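Side-chain contacts in molybdopterin synthase catalytic subunit (Homo sapiens, PDB 5MPO), which catalyses the conversion of precursor Z into molybdopterin, inserting two sulfur atoms from its thiocarboxylated partner protein to build the dithiolene group: residues L71-A74 with E75-R79; S83-R86 with Q87-V91. One frame throughout, in Å; residues are numbered along the deposited sequence.

How the contacts relate
Contacts 1 and 2 illustrate how one helix, 73-88, is begun and ended within the same chain. Contact 1 forms its first turns, where Pro72 occupies the N-cap; contact 2 forms its last turn and the passage through Pro90 into strand 91-99. Their centres lie 18 Å apart, and they follow each other in sequence without touching. Contact 1 is partly buried and borders another protein chain of the assembly, whereas contact 2 sits at the surface. Neither reaches the predicted substrate-binding residues: the side chain of Val78 is about 11 Å from that of Lys134, and the side chain of Val91 about 10 Å from that of His118.

Contact 1 of 2, residues L71-A74 with E75-R79; sequences LPMA and ENEVR
The N-terminal turns of helix 73-88 open at Pro72, the N-cap residue, whose carbonyl O accepts a hydrogen bond from Asn76 N at 3.0 Å. Two further i to i+4 bonds continue the spiral: Glu77 N to Met73 O (2.8 Å) and Val78 N to Ala74 O (3.0 Å). A cis peptide bond precedes Pro72, and Leu71 lies beside the start of the helix. Leu71 CD2 approaches OE2 of Glu75 to 4.0 Å, the two side chains running at a slant to one another, while Phe24 and Leu100 also touch Leu71.

On another side of the helix Met73 and Glu77 lie alongside, pointing the same way. Met73 is fully extended, with CG anti to its backbone N (chi1 -171°), and its CE stops 4.2 Å from Glu77 OE2. Glu77 instead bends at chi2, and its carboxylate OE2 forms a salt bridge with Lys80. Val137 packs on both Ala74 and Glu77, and another protein chain contributes an apolar side chain against Met73 and an aromatic one against Glu77.

Arg79 folds back along the helix, one guanidinium face covering the backbone of Glu75 and Asn76. Arg79 NH2 donates to Asn76 OD1 at 2.8 Å, and Arg79 NH1 makes a long salt bridge of 3.9 Å with Glu75 OE1, an i to i+4 acid-base pair of a kind found anywhere along helices. What marks the first turn of an alpha-helix here is Pro72 at the N-cap, its carbonyl O accepting the first i to i+4 bond.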
ATOM      1  N   LEU C  71     -10.295 -19.732  14.055  1.00 48.32           N
ATOM      2  CA  LEU C  71      -8.924 -20.163  14.297  1.00 60.10           C
ATOM      3  C   LEU C  71      -8.799 -21.653  14.750  1.00 61.02           C
ATOM      4  O   LEU C  71      -9.522 -22.100  15.624  1.00 64.56           O
ATOM      5  CB  LEU C  71      -8.291 -19.270  15.372  1.00 58.65           C
ATOM      6  CG  LEU C  71      -8.005 -17.886  14.832  1.00 68.43           C
ATOM      7  CD1 LEU C  71      -7.614 -16.908  15.929  1.00 68.78           C
ATOM      8  CD2 LEU C  71      -6.925 -17.990  13.755  1.00 74.90           C
ATOM      9  N   PRO C  72      -7.842 -22.401  14.232  1.00 57.92           N
ATOM     10  CA  PRO C  72      -6.723 -21.896  13.460  1.00 60.54           C
ATOM     11  C   PRO C  72      -6.890 -21.880  11.936  1.00 55.62           C
ATOM     12  O   PRO C  72      -5.897 -21.624  11.249  1.00 50.28           O
ATOM     13  CB  PRO C  72      -5.600 -22.896  13.844  1.00 65.17           C
ATOM     14  CG  PRO C  72      -6.322 -24.157  14.229  1.00 57.95           C
ATOM     15  CD  PRO C  72      -7.789 -23.863  14.337  1.00 57.45           C
ATOM     16  N   MET C  73      -8.090 -22.137  11.402  1.00 52.70           N
ATOM     17  CA  MET C  73      -8.257 -22.226   9.950  1.00 48.79           C
ATOM     18  C   MET C  73      -7.915 -20.891   9.248  1.00 48.42           C
ATOM     19  O   MET C  73      -7.346 -20.877   8.158  1.00 46.96           O
ATOM     20  CB  MET C  73      -9.693 -22.585   9.578  1.00 48.22           C
ATOM     21  CG  MET C  73      -9.874 -22.915   8.094  1.00 48.93           C
ATOM     22  SD  MET C  73     -11.592 -23.148   7.633  1.00 49.05           S
ATOM     23  CE  MET C  73     -11.595 -23.275   5.840  1.00 46.30           C
ATOM     24  N   ALA C  74      -8.297 -19.787   9.864  1.00 41.43           N
ATOM     25  CA  ALA C  74      -8.026 -18.472   9.298  1.00 45.24           C
ATOM     26  C   ALA C  74      -6.539 -18.268   9.174  1.00 46.17           C
ATOM     27  O   ALA C  74      -6.069 -17.721   8.185  1.00 43.18           O
ATOM     28  CB  ALA C  74      -8.603 -17.394  10.164  1.00 43.78           C
ATOM     29  N   GLU C  75      -5.811 -18.767  10.159  1.00 44.46           N
ATOM     30  CA  GLU C  75      -4.360 -18.848  10.064  1.00 51.10           C
ATOM     31  C   GLU C  75      -3.858 -19.657   8.873  1.00 50.27           C
ATOM     32  O   GLU C  75      -3.032 -19.173   8.075  1.00 44.73           O
ATOM     33  CB  GLU C  75      -3.767 -19.395  11.320  1.00 57.22           C
ATOM     34  CG  GLU C  75      -2.393 -18.814  11.585  1.00 73.74           C
ATOM     35  CD  GLU C  75      -2.064 -18.818  13.055  1.00 92.89           C
ATOM     36  OE1 GLU C  75      -0.848 -18.931  13.365  1.00 93.08           O
ATOM     37  OE2 GLU C  75      -3.034 -18.707  13.867  1.00 84.77           O
ATOM     38  N   ASN C  76      -4.380 -20.867   8.727  1.00 51.15           N
ATOM     39  CA  ASN C  76      -3.944 -21.708   7.635  1.00 46.76           C
ATOM     40  C   ASN C  76      -4.253 -21.022   6.289  1.00 49.07           C
ATOM     41  O   ASN C  76      -3.429 -21.120   5.332  1.00 46.73           O
ATOM     42  CB  ASN C  76      -4.575 -23.090   7.688  1.00 43.63           C
ATOM     43  CG  ASN C  76      -3.835 -24.101   6.807  1.00 51.58           C
ATOM     44  OD1 ASN C  76      -2.614 -24.247   6.923  1.00 58.27           O
ATOM     45  ND2 ASN C  76      -4.567 -24.808   5.922  1.00 50.25           N
ATOM     46  N   GLU C  77      -5.391 -20.320   6.228  1.00 42.90           N
ATOM     47  CA  GLU C  77      -5.871 -19.782   4.957  1.00 45.13           C
ATOM     48  C   GLU C  77      -5.007 -18.601   4.564  1.00 40.71           C
ATOM     49  O   GLU C  77      -4.633 -18.460   3.416  1.00 42.46           O
ATOM     50  CB  GLU C  77      -7.351 -19.390   4.962  1.00 45.66           C
ATOM     51  CG  GLU C  77      -8.334 -20.540   4.803  1.00 44.72           C
ATOM     52  CD  GLU C  77      -8.268 -21.337   3.528  1.00 50.81           C
ATOM     53  OE1 GLU C  77      -8.474 -20.789   2.427  1.00 61.20           O
ATOM     54  OE2 GLU C  77      -8.110 -22.576   3.635  1.00 54.98           O
ATOM     55  N   VAL C  78      -4.606 -17.825   5.540  1.00 41.31           N
ATOM     56  CA  VAL C  78      -3.597 -16.820   5.316  1.00 39.92           C
ATOM     57  C   VAL C  78      -2.229 -17.440   4.915  1.00 43.25           C
ATOM     58  O   VAL C  78      -1.590 -16.913   4.013  1.00 45.06           O
ATOM     59  CB  VAL C  78      -3.454 -15.906   6.515  1.00 42.02           C
ATOM     60  CG1 VAL C  78      -2.308 -14.899   6.309  1.00 44.41           C
ATOM     61  CG2 VAL C  78      -4.775 -15.162   6.779  1.00 39.01           C
ATOM     62  N   ARG C  79      -1.823 -18.569   5.493  1.00 39.82           N
ATOM     63  CA  ARG C  79      -0.599 -19.223   5.045  1.00 43.33           C
ATOM     64  C   ARG C  79      -0.711 -19.599   3.584  1.00 43.34           C
ATOM     65  O   ARG C  79       0.273 -19.593   2.872  1.00 44.42           O
ATOM     66  CB  ARG C  79      -0.208 -20.480   5.894  1.00 46.72           C
ATOM     67  CG  ARG C  79       0.294 -20.129   7.305  1.00 62.10           C
ATOM     68  CD  ARG C  79       0.856 -21.278   8.164  1.00 69.43           C
ATOM     69  NE  ARG C  79      -0.166 -22.319   8.399  1.00 84.53           N
ATOM     70  CZ  ARG C  79      -0.899 -22.503   9.516  1.00 85.04           C
ATOM     71  NH1 ARG C  79      -0.747 -21.742  10.605  1.00 89.17           N
ATOM     72  NH2 ARG C  79      -1.819 -23.474   9.543  1.00 79.41           N
TER

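Contact 2 of 2, residues S83-R86 with Q87-V91; sequences SDIR and QKWPV
Ile85 and Val91 meet at about a right angle, CG2 of Ile85 standing 3.9 Å from CG2 of Val91 where helix 73-88 gives way to strand 91-99. The same methyl serves Trp89, whose side chain slants across that of Ile85: Ile85 CG2 lies 4.1 Å from Trp89 CE3. CG2 is anti to the backbone N of Ile85 and beside its carbonyl carbon, on the side where Trp89 and Val91 lie. The indole turns an edge to Ile85, with CA in the ring plane, and packs one face against the aliphatic chain of Lys88, whose CD lies over the ring centre, 3.6 Å above its plane. The indole NE1 is hydrogen-bonded to Glu124, tying the tryptophan to helix 119-136, from which Ala125 and Tyr128 pack on Ile85.

Arg86 crosses Val91 nearly perpendicularly as well. Its chain is extended from CG to NE, bringing the guanidinium under Val91 CG2, which lies over one face, 3.9 Å from Arg86 NH1. NH2 forms a salt bridge with Asp20, and NH1 also binds the carbonyl O of Lys92.

Asp84 and Gln87 run side by side in the same direction, but their carboxylate and amide planes are 86° apart, with Asp84 OD1 and Gln87 OE1 separated by 3.7 Å.

In the backbone, Ile85 O accepts two bonds: one from Trp89 N at 3.0 Å and one from Lys88 N at 3.2 Å. Pro90 then makes an inverse gamma turn. Chemically, the helix end combines an apolar cluster about Ile85 with polar groups of Arg86 and Trp89 satisfied by Asp20, Lys92 and Glu124, joining the helix to its neighbours in the fold.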
ATOM      1  N   SER C  83       1.727 -18.279   0.457  1.00 43.79           N
ATOM      2  CA  SER C  83       2.388 -19.243  -0.369  1.00 43.71           C
ATOM      3  C   SER C  83       2.027 -18.984  -1.848  1.00 42.57           C
ATOM      4  O   SER C  83       2.838 -19.070  -2.748  1.00 43.15           O
ATOM      5  CB  SER C  83       1.961 -20.630   0.168  1.00 45.21           C
ATOM      6  OG  SER C  83       2.377 -21.654  -0.680  1.00 50.12           O
ATOM      7  N   ASP C  84       0.785 -18.644  -2.111  1.00 45.32           N
ATOM      8  CA  ASP C  84       0.394 -18.329  -3.457  1.00 43.20           C
ATOM      9  C   ASP C  84       1.047 -17.033  -3.941  1.00 43.85           C
ATOM     10  O   ASP C  84       1.481 -16.940  -5.075  1.00 45.12           O
ATOM     11  CB  ASP C  84      -1.112 -18.250  -3.499  1.00 44.73           C
ATOM     12  CG  ASP C  84      -1.770 -19.680  -3.397  1.00 46.15           C
ATOM     13  OD1 ASP C  84      -1.113 -20.729  -3.673  1.00 48.61           O
ATOM     14  OD2 ASP C  84      -2.951 -19.745  -3.073  1.00 43.59           O
ATOM     15  N   ILE C  85       1.119 -16.049  -3.075  1.00 37.97           N
ATOM     16  CA  ILE C  85       1.818 -14.840  -3.377  1.00 39.49           C
ATOM     17  C   ILE C  85       3.249 -15.141  -3.792  1.00 43.51           C
ATOM     18  O   ILE C  85       3.693 -14.642  -4.808  1.00 39.43           O
ATOM     19  CB  ILE C  85       1.821 -13.861  -2.202  1.00 41.47           C
ATOM     20  CG1 ILE C  85       0.458 -13.161  -2.111  1.00 39.47           C
ATOM     21  CG2 ILE C  85       2.916 -12.829  -2.360  1.00 42.55           C
ATOM     22  CD1 ILE C  85       0.297 -12.320  -0.877  1.00 39.15           C
ATOM     23  N   ARG C  86       3.938 -15.990  -3.056  1.00 42.24           N
ATOM     24  CA  ARG C  86       5.326 -16.318  -3.418  1.00 44.92           C
ATOM     25  C   ARG C  86       5.445 -17.190  -4.695  1.00 46.05           C
ATOM     26  O   ARG C  86       6.517 -17.326  -5.244  1.00 47.76           O
ATOM     27  CB  ARG C  86       6.025 -17.011  -2.261  1.00 39.85           C
ATOM     28  CG  ARG C  86       6.202 -16.140  -1.058  1.00 40.61           C
ATOM     29  CD  ARG C  86       6.720 -16.947   0.127  1.00 44.58           C
ATOM     30  NE  ARG C  86       6.723 -16.138   1.364  1.00 45.89           N
ATOM     31  CZ  ARG C  86       7.569 -15.152   1.650  1.00 43.27           C
ATOM     32  NH1 ARG C  86       8.540 -14.828   0.835  1.00 43.35           N
ATOM     33  NH2 ARG C  86       7.458 -14.494   2.796  1.00 45.04           N
ATOM     34  N   GLN C  87       4.350 -17.755  -5.180  1.00 46.80           N
ATOM     35  CA  GLN C  87       4.392 -18.502  -6.426  1.00 43.13           C
ATOM     36  C   GLN C  87       4.382 -17.537  -7.625  1.00 44.70           C
ATOM     37  O   GLN C  87       4.923 -17.824  -8.674  1.00 46.74           O
ATOM     38  CB  GLN C  87       3.343 -19.616  -6.422  1.00 48.57           C
ATOM     39  CG  GLN C  87       2.549 -19.785  -7.726  1.00 66.02           C
ATOM     40  CD  GLN C  87       1.433 -20.863  -7.680  1.00 75.89           C
ATOM     41  OE1 GLN C  87       1.100 -21.450  -6.609  1.00 79.69           O
ATOM     42  NE2 GLN C  87       0.858 -21.133  -8.862  1.00 60.11           N
ATOM     43  N   LYS C  88       3.862 -16.347  -7.458  1.00 41.63           N
ATOM     44  CA  LYS C  88       3.901 -15.402  -8.553  1.00 46.02           C
ATOM     45  C   LYS C  88       4.928 -14.247  -8.466  1.00 46.76           C
ATOM     46  O   LYS C  88       5.579 -13.919  -9.453  1.00 40.80           O
ATOM     47  CB  LYS C  88       2.532 -14.768  -8.710  1.00 48.93           C
ATOM     48  CG  LYS C  88       2.530 -13.741  -9.808  1.00 46.59           C
ATOM     49  CD  LYS C  88       1.171 -13.287 -10.130  1.00 48.66           C
ATOM     50  CE  LYS C  88       1.273 -12.225 -11.180  1.00 45.90           C
ATOM     51  NZ  LYS C  88      -0.062 -11.699 -11.411  1.00 45.80           N
ATOM     52  N   TRP C  89       4.998 -13.629  -7.296  1.00 43.58           N
ATOM     53  CA  TRP C  89       5.657 -12.376  -7.056  1.00 44.50           C
ATOM     54  C   TRP C  89       6.972 -12.566  -6.253  1.00 47.06           C
ATOM     55  O   TRP C  89       6.987 -13.323  -5.309  1.00 46.72           O
ATOM     56  CB  TRP C  89       4.715 -11.483  -6.255  1.00 42.02           C
ATOM     57  CG  TRP C  89       3.589 -10.910  -7.061  1.00 44.95           C
ATOM     58  CD1 TRP C  89       3.700  -9.981  -8.072  1.00 43.62           C
ATOM     59  CD2 TRP C  89       2.198 -11.178  -6.928  1.00 41.05           C
ATOM     60  NE1 TRP C  89       2.477  -9.662  -8.561  1.00 43.03           N
ATOM     61  CE2 TRP C  89       1.525 -10.376  -7.896  1.00 42.96           C
ATOM     62  CE3 TRP C  89       1.443 -11.979  -6.066  1.00 47.04           C
ATOM     63  CZ2 TRP C  89       0.124 -10.361  -8.041  1.00 45.56           C
ATOM     64  CZ3 TRP C  89       0.021 -11.997  -6.219  1.00 48.29           C
ATOM     65  CH2 TRP C  89      -0.613 -11.186  -7.210  1.00 46.80           C
ATOM     66  N   PRO C  90       8.057 -11.825  -6.601  1.00 53.93           N
ATOM     67  CA  PRO C  90       9.368 -11.894  -5.918  1.00 48.86           C
ATOM     68  C   PRO C  90       9.417 -11.116  -4.617  1.00 52.37           C
ATOM     69  O   PRO C  90      10.245 -10.226  -4.446  1.00 64.90           O
ATOM     70  CB  PRO C  90      10.321 -11.241  -6.929  1.00 47.70           C
ATOM     71  CG  PRO C  90       9.476 -10.227  -7.635  1.00 45.47           C
ATOM     72  CD  PRO C  90       8.119 -10.915  -7.782  1.00 51.10           C
ATOM     73  N   VAL C  91       8.607 -11.512  -3.660  1.00 49.70           N
ATOM     74  CA  VAL C  91       8.542 -10.788  -2.392  1.00 47.78           C
ATOM     75  C   VAL C  91       9.525 -11.388  -1.389  1.00 46.84           C
ATOM     76  O   VAL C  91       9.855 -12.559  -1.471  1.00 45.34           O
ATOM     77  CB  VAL C  91       7.091 -10.767  -1.813  1.00 45.77           C
ATOM     78  CG1 VAL C  91       6.130 -10.186  -2.837  1.00 46.08           C
ATOM     79  CG2 VAL C  91       6.623 -12.158  -1.341  1.00 44.65           C
TER